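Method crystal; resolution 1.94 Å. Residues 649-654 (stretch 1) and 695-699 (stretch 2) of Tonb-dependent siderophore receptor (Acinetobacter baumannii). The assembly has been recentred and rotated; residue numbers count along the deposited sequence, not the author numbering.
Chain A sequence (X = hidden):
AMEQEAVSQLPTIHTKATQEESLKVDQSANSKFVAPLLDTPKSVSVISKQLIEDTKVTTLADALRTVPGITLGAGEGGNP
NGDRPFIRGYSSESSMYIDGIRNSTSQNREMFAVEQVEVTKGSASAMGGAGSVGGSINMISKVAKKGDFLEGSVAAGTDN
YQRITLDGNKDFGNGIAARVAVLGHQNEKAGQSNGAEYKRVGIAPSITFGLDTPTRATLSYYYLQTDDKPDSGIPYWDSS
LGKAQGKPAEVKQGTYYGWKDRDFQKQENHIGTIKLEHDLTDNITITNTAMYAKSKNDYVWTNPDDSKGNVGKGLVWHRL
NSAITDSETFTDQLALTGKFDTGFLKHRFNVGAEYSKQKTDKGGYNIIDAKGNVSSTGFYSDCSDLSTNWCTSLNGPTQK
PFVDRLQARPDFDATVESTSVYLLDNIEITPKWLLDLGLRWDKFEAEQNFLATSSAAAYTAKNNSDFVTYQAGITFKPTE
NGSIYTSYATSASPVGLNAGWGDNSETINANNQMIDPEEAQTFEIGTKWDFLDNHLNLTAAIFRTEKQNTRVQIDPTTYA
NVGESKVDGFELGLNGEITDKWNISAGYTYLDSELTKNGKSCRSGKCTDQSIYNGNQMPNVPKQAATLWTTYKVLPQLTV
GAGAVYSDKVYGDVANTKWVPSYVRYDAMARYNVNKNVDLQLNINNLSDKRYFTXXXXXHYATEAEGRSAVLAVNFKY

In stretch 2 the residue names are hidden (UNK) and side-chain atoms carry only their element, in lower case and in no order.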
# COMPACT_ATOMS: atom_id res chain seq x y z
N LYS A 649 -19.49 5.09 -2.98
CA LYS A 649 -19.51 3.66 -3.25
C LYS A 649 -18.37 3.19 -4.14
O LYS A 649 -17.82 3.95 -4.95
CB LYS A 649 -20.85 3.25 -3.83
CG LYS A 649 -21.14 3.74 -5.22
CD LYS A 649 -22.37 3.00 -5.73
CE LYS A 649 -22.91 3.62 -7.00
NZ LYS A 649 -24.01 2.79 -7.55
N VAL A 650 -17.97 1.93 -3.96
CA VAL A 650 -16.87 1.37 -4.73
C VAL A 650 -17.32 0.08 -5.35
O VAL A 650 -17.86 -0.78 -4.63
CB VAL A 650 -15.64 1.11 -3.83
CG1 VAL A 650 -14.57 0.31 -4.56
CG2 VAL A 650 -15.06 2.44 -3.35
N TYR A 651 -17.11 -0.07 -6.66
CA TYR A 651 -17.38 -1.34 -7.33
C TYR A 651 -16.23 -2.33 -7.20
O TYR A 651 -15.06 -1.95 -7.26
CB TYR A 651 -17.69 -1.14 -8.81
CG TYR A 651 -19.04 -0.47 -9.04
CD1 TYR A 651 -20.22 -1.18 -8.93
CD2 TYR A 651 -19.12 0.89 -9.34
CE1 TYR A 651 -21.45 -0.56 -9.09
CE2 TYR A 651 -20.35 1.50 -9.56
CZ TYR A 651 -21.51 0.78 -9.44
OH TYR A 651 -22.74 1.38 -9.63
N GLY A 652 -16.58 -3.59 -7.09
CA GLY A 652 -15.60 -4.65 -7.16
C GLY A 652 -15.36 -5.16 -8.56
O GLY A 652 -14.26 -5.62 -8.86
N ASP A 653 -16.37 -5.10 -9.42
CA ASP A 653 -16.25 -5.77 -10.71
C ASP A 653 -16.42 -4.86 -11.96
O ASP A 653 -17.03 -3.81 -11.90
CB ASP A 653 -17.26 -6.92 -10.78
CG ASP A 653 -18.70 -6.46 -10.66
OD1 ASP A 653 -18.98 -5.36 -10.10
OD2 ASP A 653 -19.59 -7.23 -11.10
N VAL A 654 -15.85 -5.33 -13.07
CA VAL A 654 -15.94 -4.69 -14.37
C VAL A 654 -17.40 -4.52 -14.77
O VAL A 654 -17.80 -3.46 -15.28
CB VAL A 654 -15.15 -5.52 -15.42
CG1 VAL A 654 -15.53 -5.12 -16.84
CG2 VAL A 654 -13.66 -5.34 -15.19
N UNK A 695 -12.73 -2.96 1.45
CA UNK A 695 -12.25 -3.65 0.24
C UNK A 695 -13.42 -4.33 -0.40
O UNK A 695 -14.25 -4.96 0.28
c UNK A 695 -8.30 -4.99 3.12
c UNK A 695 -9.27 -5.47 2.04
n UNK A 695 -7.42 -6.10 3.56
c UNK A 695 -10.12 -4.31 1.53
c UNK A 695 -11.23 -4.76 0.59
N UNK A 696 -13.47 -4.25 -1.72
CA UNK A 696 -14.45 -4.94 -2.50
C UNK A 696 -13.69 -5.82 -3.48
O UNK A 696 -12.98 -5.31 -4.34
c UNK A 696 -15.34 -3.95 -3.21
N UNK A 697 -13.80 -7.15 -3.33
CA UNK A 697 -13.17 -8.04 -4.30
C UNK A 697 -14.00 -8.13 -5.57
O UNK A 697 -15.21 -7.88 -5.56
c UNK A 697 -12.84 -9.43 -3.71
c UNK A 697 -9.71 -10.24 -5.68
c UNK A 697 -12.25 -11.26 -5.35
o UNK A 697 -9.22 -11.93 -7.25
c UNK A 697 -10.59 -9.63 -4.80
c UNK A 697 -10.11 -11.35 -6.39
c UNK A 697 -11.37 -11.87 -6.23
c UNK A 697 -11.87 -10.14 -4.61
N UNK A 698 -13.35 -8.49 -6.68
CA UNK A 698 -14.01 -8.58 -8.00
C UNK A 698 -15.17 -9.57 -8.01
O UNK A 698 -16.12 -9.44 -8.79
c UNK A 698 -12.99 -8.94 -9.10
N UNK A 699 -15.08 -10.57 -7.15
CA UNK A 699 -16.18 -11.49 -6.94
C UNK A 699 -16.25 -11.93 -5.47
O UNK A 699 -15.35 -11.67 -4.68
c UNK A 699 -16.04 -12.69 -7.88
o UNK A 699 -17.29 -13.34 -7.97

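Position 695 opens stretch 2 in a strand. Its side chain has five atoms, four carbons in an unbranched row that ends in a nitrogen, which is the pattern of lysine. The CA-to-CB bond points away from stretch 1, the side chain is out of reach of it, and the residue makes no contact there. K695 therefore carries its amino group off in a largely extended chain, with chi1 in the m well and the following three angles all t.

At position 696 a single carbon follows CA, and nothing is attached to it. The carbon points toward stretch 1 and lies against the backbone, its CB 4.3 Å from V650 O and 4.4 Å from Y651 C. One methyl group and no more identifies alanine. A696 is buried, and its own carbonyl contributes as well, with A696 O 3.9 Å from G652 CA.

Position 697 has eight side-chain atoms: one carbon leading to a ring of six carbons, with one oxygen on the ring carbon farthest from the backbone. This is the phenol of tyrosine. The CA-to-CB bond of Y697 points away, and the nearest side-chain approach to stretch 1 is Y697 CB to G652 CA, 6.5 Å, so it is the main chain that makes the contact: Y697 O lies 3.6 Å from G652 CA.

Position 698 again has one side-chain carbon; the CA-to-CB bond points sideways, and the CB lies 3.6 Å from G652 O. A lone methyl makes it a second alanine. The closest approach of A698 to G652 is made by its backbone, where A698 CA lies 3.1 Å from G652 O in a CA-H...O contact with an angle of 153° at the hydrogen. A698 O also approaches D653 CB, at 3.4 Å.

Position 699 bears one carbon and then one oxygen, the hydroxymethyl group of serine. S699 points away and does not touch stretch 1; its hydroxyl is hydrogen-bonded elsewhere in the structure.

The two stretches meet without a hydrogen bond between them, burying 189 Å² in all. The centre of the contact is G652, whose CA lies 4.3 Å from A698 CA. An ideal CB on this glycine would point toward stretch 2 and fall 2.3 Å from Y697 O, a clash, so the absence of a side chain lets the backbones come this close. A696 fills in beside it with its methyl group, while D653 adds its CB but leads its carboxylate away to hydrogen bonds elsewhere. Packing and one CA-H...O contact thus join the segments, largely through main-chain atoms.

Stretch 2 (695-699) KAYAS
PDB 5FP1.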